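PDB 6Q2F: glycoside hydrolase family protein from Novosphingobium sp. PP1Y, which probably hydrolyses alpha-L-rhamnosidic bonds, releasing terminal L-rhamnose from glycosides. Local coordinates for residues Lys627-Tyr636 and Tyr762-Leu773. Sequence-based numbering, arbitrary orientation.
Sequences KGAASVAHLY and YDYINFNALTEL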
loop_
_atom_site.group_PDB
_atom_site.type_symbol
_atom_site.label_atom_id
_atom_site.label_comp_id
_atom_site.label_asym_id
_atom_site.label_seq_id
_atom_site.Cartn_x
_atom_site.Cartn_y
_atom_site.Cartn_z
ATOM N N LYS A 627 2.223 7.986 -1.414
ATOM C CA LYS A 627 3.047 8.914 -2.177
ATOM C C LYS A 627 3.300 8.354 -3.570
ATOM O O LYS A 627 3.255 9.086 -4.565
ATOM C CB LYS A 627 4.361 9.187 -1.438
ATOM C CG LYS A 627 5.150 10.394 -1.983
ATOM C CD LYS A 627 4.385 11.702 -1.836
ATOM C CE LYS A 627 5.237 12.912 -2.325
ATOM N NZ LYS A 627 4.441 14.174 -2.253
ATOM N N GLY A 628 3.504 7.038 -3.662
ATOM C CA GLY A 628 3.601 6.406 -4.969
ATOM C C GLY A 628 2.335 6.576 -5.776
ATOM O O GLY A 628 2.377 6.923 -6.957
ATOM N N ALA A 629 1.186 6.326 -5.155
ATOM C CA ALA A 629 -0.063 6.453 -5.895
ATOM C C ALA A 629 -0.290 7.898 -6.331
ATOM O O ALA A 629 -0.751 8.150 -7.447
ATOM C CB ALA A 629 -1.237 5.949 -5.050
ATOM N N ALA A 630 0.023 8.864 -5.457
ATOM C CA ALA A 630 -0.151 10.260 -5.841
ATOM C C ALA A 630 0.781 10.613 -6.991
ATOM O O ALA A 630 0.379 11.309 -7.931
ATOM C CB ALA A 630 0.098 11.186 -4.648
ATOM N N SER A 631 2.024 10.122 -6.948
ATOM C CA SER A 631 2.963 10.398 -8.031
ATOM C C SER A 631 2.441 9.861 -9.356
ATOM O O SER A 631 2.557 10.522 -10.391
ATOM C CB SER A 631 4.330 9.802 -7.702
ATOM O OG SER A 631 4.785 10.262 -6.436
ATOM N N VAL A 632 1.848 8.664 -9.344
ATOM C CA VAL A 632 1.285 8.108 -10.578
ATOM C C VAL A 632 0.255 9.067 -11.153
ATOM O O VAL A 632 0.330 9.467 -12.326
ATOM C CB VAL A 632 0.672 6.713 -10.328
ATOM C CG1 VAL A 632 -0.110 6.256 -11.573
ATOM C CG2 VAL A 632 1.765 5.697 -10.033
ATOM N N ALA A 633 -0.708 9.475 -10.322
ATOM C CA ALA A 633 -1.788 10.331 -10.799
ATOM C C ALA A 633 -1.266 11.666 -11.323
ATOM O O ALA A 633 -1.846 12.238 -12.246
ATOM C CB ALA A 633 -2.805 10.559 -9.685
ATOM N N HIS A 634 -0.198 12.195 -10.721
ATOM C CA HIS A 634 0.364 13.454 -11.203
ATOM C C HIS A 634 1.060 13.252 -12.546
ATOM O O HIS A 634 0.857 14.028 -13.487
ATOM C CB HIS A 634 1.350 14.036 -10.178
ATOM C CG HIS A 634 0.767 14.263 -8.818
ATOM N ND1 HIS A 634 1.556 14.435 -7.699
ATOM C CD2 HIS A 634 -0.516 14.345 -8.388
ATOM C CE1 HIS A 634 0.788 14.608 -6.637
ATOM N NE2 HIS A 634 -0.475 14.569 -7.030
ATOM N N LEU A 635 1.878 12.209 -12.648
ATOM C CA LEU A 635 2.660 11.987 -13.856
ATOM C C LEU A 635 1.803 11.479 -15.009
ATOM O O LEU A 635 1.899 12.008 -16.120
ATOM C CB LEU A 635 3.807 11.023 -13.552
ATOM C CG LEU A 635 4.886 11.807 -12.811
ATOM C CD1 LEU A 635 5.569 10.930 -11.817
ATOM C CD2 LEU A 635 5.904 12.357 -13.814
ATOM N N TYR A 636 0.928 10.496 -14.769
ATOM C CA TYR A 636 0.187 9.901 -15.877
ATOM C C TYR A 636 -1.158 10.569 -16.118
ATOM O O TYR A 636 -1.877 10.158 -17.032
ATOM C CB TYR A 636 0.020 8.384 -15.657
ATOM C CG TYR A 636 1.352 7.674 -15.770
ATOM C CD1 TYR A 636 2.212 7.605 -14.678
ATOM C CD2 TYR A 636 1.771 7.100 -16.986
ATOM C CE1 TYR A 636 3.441 6.981 -14.781
ATOM C CE2 TYR A 636 3.020 6.485 -17.102
ATOM C CZ TYR A 636 3.843 6.422 -16.000
ATOM O OH TYR A 636 5.067 5.816 -16.076
ATOM N N TYR A 762 7.385 17.215 -4.147
ATOM C CA TYR A 762 8.050 16.256 -5.011
ATOM C C TYR A 762 7.101 15.130 -5.387
ATOM O O TYR A 762 6.115 14.852 -4.695
ATOM C CB TYR A 762 9.308 15.666 -4.362
ATOM C CG TYR A 762 9.067 14.798 -3.144
ATOM C CD1 TYR A 762 8.834 15.368 -1.889
ATOM C CD2 TYR A 762 9.126 13.412 -3.235
ATOM C CE1 TYR A 762 8.629 14.573 -0.761
ATOM C CE2 TYR A 762 8.929 12.617 -2.126
ATOM C CZ TYR A 762 8.672 13.196 -0.890
ATOM O OH TYR A 762 8.491 12.390 0.213
ATOM N N ASP A 763 7.409 14.525 -6.534
ATOM C CA ASP A 763 6.820 13.286 -7.017
ATOM C C ASP A 763 7.930 12.253 -7.151
ATOM O O ASP A 763 9.080 12.596 -7.459
ATOM C CB ASP A 763 6.168 13.465 -8.403
ATOM C CG ASP A 763 4.913 14.312 -8.375
ATOM O OD1 ASP A 763 4.191 14.260 -7.360
ATOM O OD2 ASP A 763 4.650 15.013 -9.390
ATOM N N TYR A 764 7.591 10.989 -6.939
ATOM C CA TYR A 764 8.485 9.925 -7.363
ATOM C C TYR A 764 8.318 9.695 -8.859
ATOM O O TYR A 764 7.213 9.815 -9.401
ATOM C CB TYR A 764 8.181 8.624 -6.635
ATOM C CG TYR A 764 8.519 8.639 -5.175
ATOM C CD1 TYR A 764 9.831 8.806 -4.753
ATOM C CD2 TYR A 764 7.533 8.462 -4.212
ATOM C CE1 TYR A 764 10.158 8.800 -3.410
ATOM C CE2 TYR A 764 7.854 8.449 -2.867
ATOM C CZ TYR A 764 9.162 8.619 -2.475
ATOM O OH TYR A 764 9.468 8.621 -1.143
ATOM N N ILE A 765 9.422 9.362 -9.531
ATOM C CA ILE A 765 9.391 8.897 -10.916
ATOM C C ILE A 765 10.133 7.575 -10.973
ATOM O O ILE A 765 11.179 7.413 -10.331
ATOM C CB ILE A 765 10.015 9.900 -11.915
ATOM C CG1 ILE A 765 11.455 10.239 -11.542
ATOM C CG2 ILE A 765 9.220 11.173 -11.978
ATOM C CD1 ILE A 765 12.191 10.990 -12.678
ATOM N N ASN A 766 9.575 6.618 -11.708
ATOM C CA ASN A 766 10.197 5.327 -11.926
ATOM C C ASN A 766 10.835 5.301 -13.312
ATOM O O ASN A 766 10.905 6.319 -14.017
ATOM C CB ASN A 766 9.163 4.208 -11.731
ATOM C CG ASN A 766 8.062 4.225 -12.787
ATOM O OD1 ASN A 766 7.908 5.196 -13.528
ATOM N ND2 ASN A 766 7.267 3.150 -12.833
ATOM N N PHE A 767 11.328 4.128 -13.714
ATOM C CA PHE A 767 12.021 4.032 -14.994
ATOM C C PHE A 767 11.103 4.432 -16.144
ATOM O O PHE A 767 11.510 5.198 -17.025
ATOM C CB PHE A 767 12.576 2.613 -15.172
ATOM C CG PHE A 767 13.156 2.332 -16.543
ATOM C CD1 PHE A 767 14.504 2.557 -16.808
ATOM C CD2 PHE A 767 12.357 1.807 -17.547
ATOM C CE1 PHE A 767 15.046 2.280 -18.068
ATOM C CE2 PHE A 767 12.884 1.515 -18.826
ATOM C CZ PHE A 767 14.234 1.742 -19.078
ATOM N N ASN A 768 9.856 3.954 -16.142
ATOM C CA ASN A 768 8.943 4.272 -17.243
ATOM C C ASN A 768 8.672 5.770 -17.320
ATOM O O ASN A 768 8.690 6.360 -18.405
ATOM C CB ASN A 768 7.606 3.535 -17.111
ATOM C CG ASN A 768 6.640 3.914 -18.249
ATOM O OD1 ASN A 768 5.833 4.848 -18.122
ATOM N ND2 ASN A 768 6.765 3.231 -19.382
ATOM N N ALA A 769 8.372 6.393 -16.182
ATOM C CA ALA A 769 8.154 7.834 -16.181
ATOM C C ALA A 769 9.402 8.568 -16.659
ATOM O O ALA A 769 9.311 9.469 -17.491
ATOM C CB ALA A 769 7.736 8.307 -14.789
ATOM N N LEU A 770 10.574 8.185 -16.154
ATOM C CA LEU A 770 11.814 8.820 -16.596
ATOM C C LEU A 770 11.970 8.745 -18.111
ATOM O O LEU A 770 12.275 9.750 -18.768
ATOM C CB LEU A 770 13.022 8.175 -15.905
ATOM C CG LEU A 770 14.390 8.557 -16.484
ATOM C CD1 LEU A 770 14.677 10.054 -16.316
ATOM C CD2 LEU A 770 15.515 7.730 -15.871
ATOM N N THR A 771 11.724 7.570 -18.688
ATOM C CA THR A 771 12.099 7.315 -20.075
ATOM C C THR A 771 10.984 7.555 -21.087
ATOM O O THR A 771 11.272 7.593 -22.289
ATOM C CB THR A 771 12.596 5.878 -20.241
ATOM O OG1 THR A 771 11.553 4.968 -19.882
ATOM C CG2 THR A 771 13.818 5.629 -19.367
ATOM N N GLU A 772 9.734 7.723 -20.651
ATOM C CA GLU A 772 8.615 7.848 -21.577
ATOM C C GLU A 772 7.806 9.127 -21.427
ATOM O O GLU A 772 7.149 9.531 -22.390
ATOM C CB GLU A 772 7.646 6.667 -21.414
ATOM C CG GLU A 772 8.285 5.288 -21.566
ATOM C CD GLU A 772 8.595 4.939 -23.013
ATOM O OE1 GLU A 772 8.047 5.609 -23.920
ATOM O OE2 GLU A 772 9.380 3.993 -23.243
ATOM N N LEU A 773 7.807 9.756 -20.252
ATOM C CA LEU A 773 6.938 10.899 -19.992
ATOM C C LEU A 773 7.669 12.235 -20.064
ATOM O O LEU A 773 7.139 13.201 -20.618
ATOM C CB LEU A 773 6.289 10.783 -18.606
ATOM C CG LEU A 773 5.348 9.593 -18.372
ATOM C CD1 LEU A 773 4.734 9.649 -16.983
ATOM C CD2 LEU A 773 4.268 9.524 -19.469
HETATM O O HOH W 1 5.348 16.771 -1.788
HETATM O O HOH W 2 3.513 12.794 -5.238
HETATM O O HOH W 3 5.181 3.468 -14.501
#
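His634 and Asp763 lock helix 620-636 of the parallel-stranded barrel against strand 762-765 of the neighbouring mixed sheet; the axes of 627-636 and 762-765 cross at 88°. His634 ND1 gives an almost straight bond (168°) to Asp763 OD1 at 2.7 Å, in the plane of the imidazole but, on the syn side of OD1, tilted out of the carboxylate plane. Tyr789 holds OD2, and a water bridges OD1 to Ser631 OG. An alanine in place of Asp763 would probably leave His634 ND1 and the Tyr789 hydroxyl without their partner and the ring freer to turn. Ser631 OG sits beside its own backbone N (chi1 -54°), where it donates to Lys627 O and accepts from Tyr764 N at 2.9 Å. One turn on, Leu635 CD1 wedges against Ile765 CG2, 3.7 Å away, completing the tightly packed, buried middle.

The partly exposed Lys627 end is looser: CE lies over a face of Tyr762, 3.8 Å from the ring centroid, with NZ in cation-pi range above the same face; its bond to Tyr762 O is weak, and a water links NZ to Tyr762 N. At the other end, partly exposed but closely packed, Leu773 CD1 sits over the centre of one Tyr636 face, a CH-pi contact 3.5 Å from the centroid. The buried Asp763 carboxylate, met by His634, Tyr789 and water, is consistent with a stabilised charge and a fixed imidazole where barrel and sheet join.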